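Side-chain contacts in tailspike protein (Siphovirus 9NA, PDB 3RIQ), which probably recognises and cleaves Salmonella lipopolysaccharide as a phage tailspike with endorhamnosidase activity, built as a trimer around right-handed beta-helices: residues V15-S18 against T22-E25; R236-Y241 against S246-Y251; S259-R264 against Y301-L306. All blocks are in the same frame, centred on the assembly; numbering follows the deposited sequence.

The three contacts follow one another along the chain. Contact 1 lies near the N-terminal end of the elongated subunit, where strand 14-16 and helix 23-29 precede the longer run of coils. Contact 2 is deeper in the right-handed beta-helix, spanning its interior between strand 238-241 and the approach to strand 249-250; its centre is about 34 Å from that of contact 1. Contact 3 joins two loops, its centre about 19 Å from that of contact 2 and about 44 Å from that of contact 1. Contacts 2 and 3 touch, Y251 CD2 lying 3.5 Å from A260 CB. Contacts 1 and 2 also reach the second subunit, whereas contact 3 stays within one chain.

Contact 1 of 3, residues V15-S18 against T22-E25; sequences VKLS and TLQE
L17 packs against T22 and L23 in a small, buried apolar contact where strand 14-16 gives way to a 3-10 turn and the chain returns as helix 23-29, near the N-terminal end of the beta-helix subunit. One methyl does the touching: CD1 of L17 lies 3.9 Å from CA of L23 and 4.1 Å from CD1 of L23. It also lies beside the peptide carbonyl just ahead of the helix, with L17 CD1 3.8 Å from T22 O. With CG of L17 anti to the backbone N (chi1 -179°), the branched end reaches farther toward the helix start than CB does. Leucine suits both places because a forked apolar end packs well in a buried place and needs no polar partner.

The CB of T22 points away from L17, and its hydroxyl serves as the N-cap. T22 OG1 accepts from E25 N at 3.0 Å, and E25 OE1 accepts from T22 N in return: a capping box, with the second bond arriving from above the carboxylate plane. Around this corner, I36 of strand 33-36 touches both leucines, A26 of helix 23-29 lies against L17, and Y40 of strand 40-41 meets L17 and T22.

Contact 2 of 3, residues R236-Y241 against S246-Y251; sequences RDLISY and SGVKTY
L238 and S240 face V248 and G247 across the interior of the right-handed parallel beta-helix, bringing strand 238-241, which follows a corner of the chain at D237, against the chain that leads into strand 249-250. These segments belong to different faces of the coil and meet through side chains on the first, with no backbone ladder between them.

The apolar part is a meeting of methyls: CD2 of L238 lies 4.0 Å from CG1 of V248, and the two side chains run antiparallel past one another. Branched aliphatic groups suit this buried place, and the packing continues along the helix axis, where L238 touches V220 and V248 touches I270 of strand 266-273. On the other side of the strand, I239 and Y241 pack on H231 and D229 of the second subunit, so one short strand serves both core and trimer interface.

The polar link across the interior belongs to serine, small enough to fit here yet able to donate. With its hydroxyl anti to the backbone N (chi1 173°), S240 OG comes within 3.3 Å of G247 CA, a flank that bears no side chain. The buried hydroxyl and the buried carbonyl thus satisfy each other: S240 OG donates to G247 O at 2.8 Å, meeting a lone pair in the carbonyl plane, at 109° to the C=O bond as measured at the oxygen.

Contact 3 of 3, residues S259-R264 against Y301-L306; sequences SARNYR and YPWFQL
NH1 of R261, on a guanidinium that reaches across to W303, is gripped by two acceptors: S259 OG, 3.0 Å from R261 NH1, and E254 OE2 in a salt bridge. The serine bond is nearly straight (160°) and lies only 5° out of the guanidinium plane. S259 OG also receives a weak bond from R261 N and is bonded to D295 OD2. The NE of R261 forms a salt bridge with D285 OD1, so the flat group is held on more than one edge.

Across the contact, the six-membered end of the W303 indole (CH2 and CZ3) meets R261 NH2. CH2 of W303 lies 3.4 Å from R261 NH2, at the edge of the guanidinium and near its plane, while the two planes stand 80° apart; the approach is no face-on stack. Tryptophan suits the spot because its long indole reaches the guanidinium of the other loop, and its NE1 is bonded to G287 O. The indole springs from a type II turn from P302 to Q305, and W303 CD1 sits 3.4 Å above the plane of the F304 ring, over its centre.

L306 supplies the apolar part. Its CD1 lies across the extended chain of R261, 3.4 Å from R261 CD, and L306 CD2 is 3.5 Å from OH of Y263. Both neighbours cross the leucine at about a right angle. The tyrosine spends its hydroxyl on D295 OD1, the carboxylate that also meets S259.

No hydrogen bond passes directly between the segments, yet D285 joins them: OD1 holds R261 while OD2 accepts from F304 N. The chemistry is consistent with one shared carboxylate, D285, tying the two loops while D295 braces S259 and Y263 within the first, with L306 and W303 packed against R261 and Y263.

Contact 1 of 3, residues V15-S18 against T22-E25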
# COMPACT_ATOMS: atom_id res chain seq x y z
N VAL A 15 -28.19 24.61 -26.85
CA VAL A 15 -27.91 25.96 -27.32
C VAL A 15 -26.41 26.17 -27.27
O VAL A 15 -25.71 25.50 -26.50
CB VAL A 15 -28.59 27.05 -26.44
CG1 VAL A 15 -30.13 26.94 -26.53
CG2 VAL A 15 -28.07 27.01 -25.02
N LYS A 16 -25.91 27.10 -28.08
CA LYS A 16 -24.46 27.33 -28.12
C LYS A 16 -24.14 28.78 -27.88
O LYS A 16 -24.84 29.68 -28.37
CB LYS A 16 -23.83 26.83 -29.44
CG LYS A 16 -24.35 27.59 -30.64
CD LYS A 16 -23.93 26.96 -31.97
CE LYS A 16 -24.98 26.04 -32.49
NZ LYS A 16 -26.24 26.73 -32.94
N LEU A 17 -23.05 29.01 -27.14
CA LEU A 17 -22.69 30.36 -26.74
C LEU A 17 -22.54 31.32 -27.92
O LEU A 17 -22.88 32.51 -27.77
CB LEU A 17 -21.41 30.34 -25.90
CG LEU A 17 -20.92 31.70 -25.36
CD1 LEU A 17 -21.97 32.38 -24.47
CD2 LEU A 17 -19.64 31.45 -24.55
N SER A 18 -22.02 30.84 -29.05
CA SER A 18 -21.77 31.73 -30.19
C SER A 18 -23.04 32.34 -30.78
O SER A 18 -22.95 33.29 -31.57
CB SER A 18 -20.95 31.01 -31.28
OG SER A 18 -21.73 29.98 -31.83
N THR A 22 -23.93 37.11 -24.39
CA THR A 22 -23.49 36.83 -23.01
C THR A 22 -23.78 35.39 -22.64
O THR A 22 -24.69 34.74 -23.20
CB THR A 22 -24.19 37.74 -21.96
OG1 THR A 22 -25.57 37.42 -21.89
CG2 THR A 22 -24.02 39.24 -22.27
N LEU A 23 -23.08 34.92 -21.61
CA LEU A 23 -23.34 33.62 -21.04
C LEU A 23 -24.73 33.54 -20.39
O LEU A 23 -25.41 32.51 -20.50
CB LEU A 23 -22.25 33.27 -20.02
CG LEU A 23 -22.23 31.83 -19.53
CD1 LEU A 23 -22.26 30.79 -20.67
CD2 LEU A 23 -20.96 31.68 -18.62
N GLN A 24 -25.18 34.64 -19.79
CA GLN A 24 -26.55 34.67 -19.24
C GLN A 24 -27.60 34.47 -20.34
O GLN A 24 -28.55 33.68 -20.17
CB GLN A 24 -26.83 35.99 -18.50
CG GLN A 24 -28.30 36.07 -17.99
CD GLN A 24 -28.52 35.03 -16.89
OE1 GLN A 24 -27.96 35.14 -15.79
NE2 GLN A 24 -29.27 33.97 -17.21
N GLU A 25 -27.43 35.13 -21.48
CA GLU A 25 -28.41 34.93 -22.57
C GLU A 25 -28.45 33.46 -23.02
O GLU A 25 -29.52 32.90 -23.26
CB GLU A 25 -28.06 35.82 -23.76
CG GLU A 25 -28.40 37.29 -23.56
CD GLU A 25 -27.65 38.23 -24.49
OE1 GLU A 25 -26.72 37.79 -25.20
OE2 GLU A 25 -27.98 39.43 -24.49

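Contact 2 of 3, residues R236-Y241 against S246-Y251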
# COMPACT_ATOMS: atom_id res chain seq x y z
N ARG A 236 -8.98 11.84 -3.46
CA ARG A 236 -8.43 10.52 -3.82
C ARG A 236 -7.67 10.59 -5.14
O ARG A 236 -8.15 11.26 -6.06
CB ARG A 236 -9.54 9.46 -3.90
CG ARG A 236 -9.04 8.08 -4.32
CD ARG A 236 -10.06 6.98 -4.15
NE ARG A 236 -11.38 7.18 -4.79
CZ ARG A 236 -11.68 6.79 -6.03
NH1 ARG A 236 -10.72 6.31 -6.83
NH2 ARG A 236 -12.94 6.91 -6.49
N ASP A 237 -6.49 9.95 -5.20
CA ASP A 237 -5.73 9.77 -6.48
C ASP A 237 -5.38 11.11 -7.12
O ASP A 237 -5.69 11.33 -8.31
CB ASP A 237 -6.54 8.94 -7.49
CG ASP A 237 -6.80 7.53 -7.01
OD1 ASP A 237 -6.01 7.00 -6.21
OD2 ASP A 237 -7.81 6.93 -7.47
N LEU A 238 -4.74 12.00 -6.36
CA LEU A 238 -4.37 13.32 -6.87
C LEU A 238 -2.84 13.49 -6.82
O LEU A 238 -2.19 13.04 -5.86
CB LEU A 238 -5.01 14.42 -5.99
CG LEU A 238 -4.69 15.86 -6.38
CD1 LEU A 238 -5.34 16.23 -7.72
CD2 LEU A 238 -5.14 16.81 -5.26
N ILE A 239 -2.29 14.15 -7.83
CA ILE A 239 -0.89 14.66 -7.76
C ILE A 239 -0.99 16.16 -7.52
O ILE A 239 -1.65 16.86 -8.29
CB ILE A 239 -0.11 14.36 -9.07
CG1 ILE A 239 -0.03 12.84 -9.31
CG2 ILE A 239 1.27 14.99 -8.99
CD1 ILE A 239 0.52 12.46 -10.66
N SER A 240 -0.34 16.66 -6.47
CA SER A 240 -0.31 18.10 -6.14
C SER A 240 1.12 18.55 -6.36
O SER A 240 2.04 18.07 -5.65
CB SER A 240 -0.71 18.28 -4.68
OG SER A 240 -0.56 19.62 -4.28
N TYR A 241 1.34 19.43 -7.34
CA TYR A 241 2.71 19.75 -7.78
C TYR A 241 3.07 21.21 -7.58
O TYR A 241 2.45 22.09 -8.21
CB TYR A 241 2.81 19.42 -9.28
CG TYR A 241 4.11 19.86 -9.95
CD1 TYR A 241 5.37 19.38 -9.54
CD2 TYR A 241 4.05 20.74 -11.05
CE1 TYR A 241 6.55 19.79 -10.19
CE2 TYR A 241 5.23 21.16 -11.71
CZ TYR A 241 6.47 20.66 -11.27
OH TYR A 241 7.65 21.00 -11.90
N SER A 246 0.05 24.05 0.98
CA SER A 246 0.19 22.63 1.30
C SER A 246 -0.46 21.72 0.25
O SER A 246 -1.36 22.13 -0.49
CB SER A 246 -0.36 22.35 2.69
OG SER A 246 0.44 22.96 3.68
N GLY A 247 0.01 20.48 0.16
CA GLY A 247 -0.39 19.61 -0.97
C GLY A 247 -1.90 19.54 -1.08
O GLY A 247 -2.47 19.75 -2.17
N VAL A 248 -2.55 19.24 0.05
CA VAL A 248 -3.99 19.49 0.24
C VAL A 248 -4.10 20.04 1.67
O VAL A 248 -3.20 19.85 2.51
CB VAL A 248 -4.87 18.22 0.09
CG1 VAL A 248 -4.77 17.62 -1.33
CG2 VAL A 248 -4.55 17.16 1.19
N LYS A 249 -5.23 20.67 1.99
CA LYS A 249 -5.37 21.32 3.30
C LYS A 249 -6.78 21.31 3.84
O LYS A 249 -7.74 21.58 3.08
CB LYS A 249 -4.92 22.79 3.19
CG LYS A 249 -5.04 23.61 4.48
CD LYS A 249 -4.38 24.99 4.36
CE LYS A 249 -4.69 25.81 5.61
NZ LYS A 249 -4.27 27.27 5.52
N THR A 250 -6.91 21.02 5.14
CA THR A 250 -8.14 21.31 5.88
C THR A 250 -7.89 22.63 6.61
O THR A 250 -6.91 22.77 7.33
CB THR A 250 -8.50 20.19 6.85
OG1 THR A 250 -7.39 19.91 7.72
CG2 THR A 250 -8.85 18.92 6.09
N TYR A 251 -8.76 23.61 6.41
CA TYR A 251 -8.59 24.92 7.04
C TYR A 251 -8.65 24.80 8.58
O TYR A 251 -9.34 23.95 9.14
CB TYR A 251 -9.66 25.91 6.51
CG TYR A 251 -9.26 27.40 6.55
CD1 TYR A 251 -8.66 28.00 5.46
CD2 TYR A 251 -9.51 28.17 7.67
CE1 TYR A 251 -8.28 29.34 5.51
CE2 TYR A 251 -9.14 29.50 7.72
CZ TYR A 251 -8.54 30.07 6.65
OH TYR A 251 -8.18 31.42 6.67

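Contact 3 of 3, residues S259-R264 against Y301-L306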
# COMPACT_ATOMS: atom_id res chain seq x y z
N SER A 259 -16.16 28.84 12.85
CA SER A 259 -15.19 27.76 12.64
C SER A 259 -15.20 27.24 11.20
O SER A 259 -16.28 26.93 10.65
CB SER A 259 -15.49 26.58 13.59
OG SER A 259 -14.55 25.53 13.33
N ALA A 260 -14.01 27.16 10.61
CA ALA A 260 -13.80 26.73 9.24
C ALA A 260 -13.19 25.32 9.19
O ALA A 260 -12.66 24.88 8.16
CB ALA A 260 -12.85 27.73 8.55
N ARG A 261 -13.21 24.65 10.33
CA ARG A 261 -12.56 23.34 10.51
C ARG A 261 -13.31 22.23 9.77
O ARG A 261 -14.32 22.48 9.11
CB ARG A 261 -12.47 23.04 12.00
CG ARG A 261 -11.57 24.05 12.75
CD ARG A 261 -11.68 23.79 14.24
NE ARG A 261 -10.82 24.66 15.07
CZ ARG A 261 -11.17 25.85 15.54
NH1 ARG A 261 -12.36 26.39 15.25
NH2 ARG A 261 -10.33 26.52 16.33
N ASN A 262 -12.81 21.00 9.86
CA ASN A 262 -13.29 19.89 9.04
C ASN A 262 -13.19 18.57 9.76
O ASN A 262 -12.28 18.39 10.57
CB ASN A 262 -12.50 19.80 7.72
CG ASN A 262 -12.53 21.10 6.96
OD1 ASN A 262 -13.41 21.31 6.12
ND2 ASN A 262 -11.56 22.00 7.25
N TYR A 263 -14.09 17.64 9.41
CA TYR A 263 -14.25 16.37 10.10
C TYR A 263 -14.52 15.24 9.16
O TYR A 263 -15.15 15.42 8.10
CB TYR A 263 -15.47 16.42 11.08
CG TYR A 263 -15.22 17.30 12.29
CD1 TYR A 263 -14.75 16.76 13.49
CD2 TYR A 263 -15.45 18.68 12.23
CE1 TYR A 263 -14.49 17.57 14.60
CE2 TYR A 263 -15.22 19.49 13.33
CZ TYR A 263 -14.73 18.92 14.52
OH TYR A 263 -14.47 19.70 15.60
N ARG A 264 -14.03 14.05 9.52
CA ARG A 264 -14.49 12.82 8.87
C ARG A 264 -14.34 12.76 7.34
O ARG A 264 -15.27 12.37 6.61
CB ARG A 264 -15.93 12.50 9.33
CG ARG A 264 -15.94 12.15 10.83
CD ARG A 264 -17.33 11.79 11.35
NE ARG A 264 -18.30 12.88 11.29
CZ ARG A 264 -19.43 12.92 12.02
NH1 ARG A 264 -19.74 11.91 12.83
NH2 ARG A 264 -20.24 13.96 11.92
N TYR A 301 -13.03 19.81 24.03
CA TYR A 301 -11.78 19.24 23.48
C TYR A 301 -10.70 20.29 23.51
O TYR A 301 -10.85 21.32 22.85
CB TYR A 301 -11.98 18.78 22.03
CG TYR A 301 -12.85 17.57 21.95
CD1 TYR A 301 -12.34 16.31 22.25
CD2 TYR A 301 -14.23 17.69 21.66
CE1 TYR A 301 -13.15 15.20 22.23
CE2 TYR A 301 -15.05 16.57 21.63
CZ TYR A 301 -14.50 15.33 21.91
OH TYR A 301 -15.29 14.22 21.88
N PRO A 302 -9.57 20.01 24.19
CA PRO A 302 -8.45 20.94 24.18
C PRO A 302 -7.91 21.22 22.82
O PRO A 302 -8.14 20.45 21.85
CB PRO A 302 -7.39 20.23 25.02
CG PRO A 302 -8.19 19.36 25.97
CD PRO A 302 -9.34 18.86 25.09
N TRP A 303 -7.14 22.31 22.73
CA TRP A 303 -6.50 22.69 21.46
C TRP A 303 -5.69 21.50 20.91
O TRP A 303 -4.99 20.80 21.66
CB TRP A 303 -5.56 23.85 21.70
CG TRP A 303 -5.37 24.81 20.58
CD1 TRP A 303 -4.18 25.16 19.96
CD2 TRP A 303 -6.40 25.60 19.94
NE1 TRP A 303 -4.41 26.10 18.99
CE2 TRP A 303 -5.75 26.43 18.98
CE3 TRP A 303 -7.79 25.72 20.12
CZ2 TRP A 303 -6.45 27.33 18.17
CZ3 TRP A 303 -8.49 26.65 19.34
CH2 TRP A 303 -7.81 27.45 18.38
N PHE A 304 -5.81 21.28 19.60
CA PHE A 304 -5.13 20.22 18.84
C PHE A 304 -5.75 18.86 19.04
O PHE A 304 -5.26 17.88 18.48
CB PHE A 304 -3.60 20.13 19.07
CG PHE A 304 -2.85 21.42 18.83
CD1 PHE A 304 -2.98 22.11 17.62
CD2 PHE A 304 -2.00 21.93 19.82
CE1 PHE A 304 -2.26 23.28 17.39
CE2 PHE A 304 -1.25 23.13 19.61
CZ PHE A 304 -1.38 23.81 18.40
N GLN A 305 -6.84 18.77 19.81
CA GLN A 305 -7.40 17.45 20.16
C GLN A 305 -8.87 17.24 19.74
O GLN A 305 -9.60 16.43 20.33
CB GLN A 305 -7.21 17.18 21.67
CG GLN A 305 -5.75 17.26 22.07
CD GLN A 305 -5.49 16.88 23.51
OE1 GLN A 305 -6.41 16.69 24.32
NE2 GLN A 305 -4.20 16.81 23.86
N LEU A 306 -9.31 17.96 18.71
CA LEU A 306 -10.68 17.74 18.23
C LEU A 306 -10.82 16.33 17.69
O LEU A 306 -9.87 15.81 17.09
CB LEU A 306 -11.03 18.76 17.12
CG LEU A 306 -11.23 20.20 17.62
CD1 LEU A 306 -11.18 21.23 16.47
CD2 LEU A 306 -12.56 20.29 18.42